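Local coordinates for protein ubiquitin-conjugating enzyme E2-21 kDa (Pichia angusta, PDB 5NL8) that probably transfers ubiquitin through a thioester-linked cysteine intermediate to other proteins, as an E2 conjugating enzyme needed for peroxisome biogenesis, at residues K18-L21 with S26-H29; I80-F85 with V140-L145. All coordinates share one frame; numbering follows the deposited sequence.

Contact 1: K18-L21 with S26-H29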
loop_
_atom_site.group_PDB
_atom_site.type_symbol
_atom_site.label_atom_id
_atom_site.label_comp_id
_atom_site.label_asym_id
_atom_site.label_seq_id
_atom_site.Cartn_x
_atom_site.Cartn_y
_atom_site.Cartn_z
ATOM N N LYS A 18 5.665 -4.224 -15.181
ATOM C CA LYS A 18 7.012 -4.801 -15.197
ATOM C C LYS A 18 7.956 -4.072 -16.147
ATOM O O LYS A 18 9.127 -3.863 -15.828
ATOM C CB LYS A 18 6.967 -6.281 -15.589
ATOM C CG LYS A 18 6.409 -7.211 -14.534
ATOM C CD LYS A 18 6.481 -8.659 -15.005
ATOM C CE LYS A 18 7.916 -9.166 -15.037
ATOM N NZ LYS A 18 7.993 -10.600 -15.441
ATOM N N LYS A 19 7.447 -3.709 -17.320
ATOM C CA LYS A 19 8.244 -3.000 -18.318
ATOM C C LYS A 19 8.723 -1.656 -17.780
ATOM O O LYS A 19 9.900 -1.309 -17.900
ATOM C CB LYS A 19 7.433 -2.800 -19.603
ATOM C CG LYS A 19 7.746 -1.518 -20.371
ATOM C CD LYS A 19 9.083 -1.584 -21.099
ATOM C CE LYS A 19 9.315 -0.327 -21.930
ATOM N NZ LYS A 19 10.662 0.263 -21.696
ATOM N N GLU A 20 7.802 -0.910 -17.183
ATOM C CA GLU A 20 8.111 0.404 -16.642
ATOM C C GLU A 20 9.059 0.299 -15.456
ATOM O O GLU A 20 9.874 1.190 -15.226
ATOM C CB GLU A 20 6.827 1.125 -16.231
ATOM C CG GLU A 20 5.809 1.262 -17.354
ATOM C CD GLU A 20 6.201 2.312 -18.378
ATOM O OE1 GLU A 20 6.609 3.421 -17.970
ATOM O OE2 GLU A 20 6.105 2.028 -19.592
ATOM N N LEU A 21 8.959 -0.795 -14.709
ATOM C CA LEU A 21 9.772 -0.961 -13.507
ATOM C C LEU A 21 11.257 -1.239 -13.778
ATOM O O LEU A 21 12.121 -0.656 -13.135
ATOM C CB LEU A 21 9.197 -2.078 -12.635
ATOM C CG LEU A 21 8.044 -1.681 -11.711
ATOM C CD1 LEU A 21 7.527 -2.896 -10.957
ATOM C CD2 LEU A 21 8.473 -0.584 -10.743
ATOM N N SER A 26 11.540 5.618 -16.155
ATOM C CA SER A 26 10.158 5.768 -16.610
ATOM C C SER A 26 9.432 6.557 -15.535
ATOM O O SER A 26 9.840 6.519 -14.380
ATOM C CB SER A 26 9.464 4.428 -16.837
ATOM O OG SER A 26 9.595 3.619 -15.679
ATOM N N PRO A 27 8.363 7.282 -15.902
ATOM C CA PRO A 27 7.722 8.122 -14.881
ATOM C C PRO A 27 7.255 7.347 -13.641
ATOM O O PRO A 27 7.198 7.926 -12.549
ATOM C CB PRO A 27 6.532 8.723 -15.630
ATOM C CG PRO A 27 6.948 8.707 -17.062
ATOM C CD PRO A 27 7.728 7.437 -17.223
ATOM N N ILE A 28 6.965 6.057 -13.806
ATOM C CA ILE A 28 6.403 5.233 -12.735
ATOM C C ILE A 28 7.224 5.255 -11.434
ATOM O O ILE A 28 6.681 5.031 -10.352
ATOM C CB ILE A 28 6.238 3.757 -13.189
ATOM C CG1 ILE A 28 5.217 3.038 -12.300
ATOM C CG2 ILE A 28 7.578 3.020 -13.183
ATOM C CD1 ILE A 28 4.927 1.615 -12.715
ATOM N N HIS A 29 8.517 5.548 -11.534
ATOM C CA HIS A 29 9.386 5.538 -10.358
ATOM C C HIS A 29 9.067 6.664 -9.376
ATOM O O HIS A 29 9.397 6.572 -8.188
ATOM C CB HIS A 29 10.854 5.619 -10.775
ATOM C CG HIS A 29 11.379 4.351 -11.364
ATOM N ND1 HIS A 29 10.695 3.154 -11.287
ATOM C CD2 HIS A 29 12.523 4.087 -12.033
ATOM C CE1 HIS A 29 11.395 2.214 -11.887
ATOM N NE2 HIS A 29 12.511 2.751 -12.351
#
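Ile28 lays its CG2 branch against the backbone and side-chain base of Glu20, where helix 6-21 ends, with CG2 3.7 Å from Glu20 CB and 3.6 Å from Glu20 O. Its longer arm lies alongside the same methylene, CD1 4.0 Å from Glu20 CB. Isoleucine suits this place because its two branches together lay a broad apolar surface over Glu20 CB and the backbone beside it. The same CG2 methyl also comes loosely toward Leu21 CD2.

Beside the Ile28 packing the contact turns polar. Ser26 OG donates a hydrogen bond to Glu20 O, a carbonyl of the last helical turn; the modelled length of 2.5 Å is shorter than a normal hydrogen bond, and its exact value is doubtful. A chi1 of 52° sets OG between the backbone N and the carbonyl carbon of its own residue and points it at the helix. Serine fits, being small enough to approach the helix backbone and polar enough to bond to it; a second, weak hydrogen bond links OG with Glu23 OE1. The Glu20 carboxylate folds back at chi2 (-74°), bringing OE1 to 3.2 Å from Ser26 CB, a contact with carbon rather than a bond.

His29 completes the contact edge-on. Leu21 O lies near the ring plane, 3.2 Å from CE1, and Leu21 CD2 packs more loosely against the same carbon. The nearby ring nitrogen NE2 has its hydrogen bond with the carbonyl of Glu23, in the connecting turn, which helps to hold the ring's rotation. Polar CE1-H probably makes the approach to Leu21 O mildly favourable. Thus two carbonyls of a last helical turn, where regular amide partners generally run out, face a hydroxyl and an imidazole edge, which help to pin the returning chain against the helix.

Contact 2: I80-F85 with V140-L145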
loop_
_atom_site.group_PDB
_atom_site.type_symbol
_atom_site.label_atom_id
_atom_site.label_comp_id
_atom_site.label_asym_id
_atom_site.label_seq_id
_atom_site.Cartn_x
_atom_site.Cartn_y
_atom_site.Cartn_z
ATOM N N ILE A 80 -7.995 -4.229 -1.482
ATOM C CA ILE A 80 -6.582 -4.066 -1.175
ATOM C C ILE A 80 -6.360 -3.856 0.316
ATOM O O ILE A 80 -7.130 -3.156 0.973
ATOM C CB ILE A 80 -5.986 -2.890 -1.982
ATOM C CG1 ILE A 80 -6.178 -3.149 -3.478
ATOM C CG2 ILE A 80 -4.519 -2.687 -1.651
ATOM C CD1 ILE A 80 -5.609 -2.092 -4.386
ATOM N N LYS A 81 -5.318 -4.485 0.853
ATOM C CA LYS A 81 -4.974 -4.294 2.256
ATOM C C LYS A 81 -3.468 -4.169 2.455
ATOM O O LYS A 81 -2.685 -4.702 1.672
ATOM C CB LYS A 81 -5.515 -5.449 3.110
ATOM C CG LYS A 81 -4.765 -6.768 2.936
ATOM C CD LYS A 81 -5.236 -7.824 3.932
ATOM C CE LYS A 81 -4.404 -9.097 3.826
ATOM N NZ LYS A 81 -4.882 -10.169 4.744
ATOM N N PHE A 82 -3.070 -3.453 3.504
ATOM C CA PHE A 82 -1.674 -3.425 3.927
ATOM C C PHE A 82 -1.311 -4.711 4.664
ATOM O O PHE A 82 -2.131 -5.273 5.393
ATOM C CB PHE A 82 -1.398 -2.218 4.829
ATOM C CG PHE A 82 -1.291 -0.921 4.087
ATOM C CD1 PHE A 82 -2.424 -0.172 3.803
ATOM C CD2 PHE A 82 -0.059 -0.449 3.669
ATOM C CE1 PHE A 82 -2.326 1.024 3.113
ATOM C CE2 PHE A 82 0.045 0.745 2.975
ATOM C CZ PHE A 82 -1.090 1.483 2.698
ATOM N N VAL A 83 -0.081 -5.172 4.470
ATOM C CA VAL A 83 0.427 -6.326 5.203
ATOM C C VAL A 83 0.880 -5.899 6.598
ATOM O O VAL A 83 1.882 -5.202 6.753
ATOM C CB VAL A 83 1.599 -6.998 4.467
ATOM C CG1 VAL A 83 2.178 -8.128 5.310
ATOM C CG2 VAL A 83 1.150 -7.512 3.101
ATOM N N VAL A 84 0.121 -6.320 7.604
ATOM C CA VAL A 84 0.374 -5.961 8.995
ATOM C C VAL A 84 0.657 -7.212 9.831
ATOM O O VAL A 84 -0.125 -8.159 9.818
ATOM C CB VAL A 84 -0.829 -5.199 9.597
ATOM C CG1 VAL A 84 -0.621 -4.947 11.081
ATOM C CG2 VAL A 84 -1.057 -3.884 8.846
ATOM N N PHE A 85 1.780 -7.217 10.544
ATOM C CA PHE A 85 2.144 -8.348 11.398
ATOM C C PHE A 85 1.979 -7.999 12.875
ATOM O O PHE A 85 1.930 -6.828 13.241
ATOM C CB PHE A 85 3.589 -8.790 11.140
ATOM C CG PHE A 85 3.817 -9.389 9.776
ATOM C CD1 PHE A 85 2.785 -10.008 9.090
ATOM C CD2 PHE A 85 5.071 -9.331 9.185
ATOM C CE1 PHE A 85 3.001 -10.558 7.832
ATOM C CE2 PHE A 85 5.295 -9.879 7.931
ATOM C CZ PHE A 85 4.259 -10.492 7.254
ATOM N N VAL A 140 -1.185 3.596 -7.532
ATOM C CA VAL A 140 -0.963 5.038 -7.500
ATOM C C VAL A 140 -1.987 5.726 -6.596
ATOM O O VAL A 140 -1.640 6.612 -5.816
ATOM C CB VAL A 140 -1.022 5.642 -8.920
ATOM C CG1 VAL A 140 -1.055 7.160 -8.864
ATOM C CG2 VAL A 140 0.160 5.159 -9.750
ATOM N N ALA A 141 -3.241 5.288 -6.685
ATOM C CA ALA A 141 -4.314 5.820 -5.853
ATOM C C ALA A 141 -4.034 5.623 -4.365
ATOM O O ALA A 141 -4.337 6.493 -3.549
ATOM C CB ALA A 141 -5.636 5.175 -6.223
ATOM N N ILE A 142 -3.465 4.478 -4.008
ATOM C CA ILE A 142 -3.150 4.229 -2.597
ATOM C C ILE A 142 -1.972 5.081 -2.111
ATOM O O ILE A 142 -1.991 5.617 -0.984
ATOM C CB ILE A 142 -2.859 2.744 -2.351
ATOM C CG1 ILE A 142 -4.174 1.977 -2.275
ATOM C CG2 ILE A 142 -2.082 2.538 -1.061
ATOM C CD1 ILE A 142 -4.133 0.687 -3.010
ATOM N N VAL A 143 -0.955 5.217 -2.962
ATOM C CA VAL A 143 0.158 6.110 -2.646
ATOM C C VAL A 143 -0.356 7.541 -2.434
ATOM O O VAL A 143 0.090 8.246 -1.529
ATOM C CB VAL A 143 1.236 6.097 -3.750
ATOM C CG1 VAL A 143 2.324 7.117 -3.448
ATOM C CG2 VAL A 143 1.834 4.707 -3.889
ATOM N N VAL A 144 -1.306 7.956 -3.266
ATOM C CA VAL A 144 -1.968 9.245 -3.101
ATOM C C VAL A 144 -2.675 9.312 -1.751
ATOM O O VAL A 144 -2.562 10.303 -1.027
ATOM C CB VAL A 144 -2.995 9.507 -4.223
ATOM C CG1 VAL A 144 -3.867 10.718 -3.885
ATOM C CG2 VAL A 144 -2.295 9.696 -5.565
ATOM N N LEU A 145 -3.400 8.244 -1.419
ATOM C CA LEU A 145 -4.141 8.166 -0.164
ATOM C C LEU A 145 -3.236 8.376 1.045
ATOM O O LEU A 145 -3.649 8.977 2.040
ATOM C CB LEU A 145 -4.857 6.820 -0.043
ATOM C CG LEU A 145 -5.644 6.606 1.252
ATOM C CD1 LEU A 145 -6.768 7.632 1.370
ATOM C CD2 LEU A 145 -6.192 5.191 1.328
#
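This is a small apolar contact in the buried core of the ubiquitin-conjugating fold, where strand 79-82, at one margin of the antiparallel sheet, meets helix 135-147. Ile142 carries the helix side of it alone, and each of its branches finds a different partner. Ile142 CD1 is 3.4 Å from Ile80 CD1, which is tighter than ordinary van der Waals packing, and 3.7 Å from Ile80 CG2. The chi2 of Ile142, 137°, is away from a staggered value, consistent with a methyl pressed close over the fork of Ile80. The other branch, CG2, meets CZ at the far end of the Phe82 ring, 4.0 Å away and oblique to it. Isoleucine suits the helix position because its branching serves both neighbours, while phenylalanine has the length to reach a helix that its strand backbone does not approach closely. Phe82 also touches Ile120, beside the predicted active-site Cys121, whose side chain is about 10 Å from that of Phe82. Within the sheet Ile80 packs on Ile67 and Phe82 on Leu65, both of strand 62-68, and Ile142 continues onto Ile50, so that it touches both strand 79-82 and strand 45-51, with strand 62-68 between them.

From the N terminus the chain runs through helix 6-21, and contact 1 closes a short turn of four residues directly after it, before strand 33-38 starts the sheet. The chain then makes the four antiparallel strands, the last of which opens contact 2. That contact closes a far longer excursion of 54 residues, which takes in helix 87-94 and the predicted catalytic region before helix 135-147 returns to the sheet. The two loops follow in series, neither nested nor crossed. Contact 1 is local and lies toward the periphery, whereas contact 2 is central; their centres are about 19 Å apart, and they do not touch.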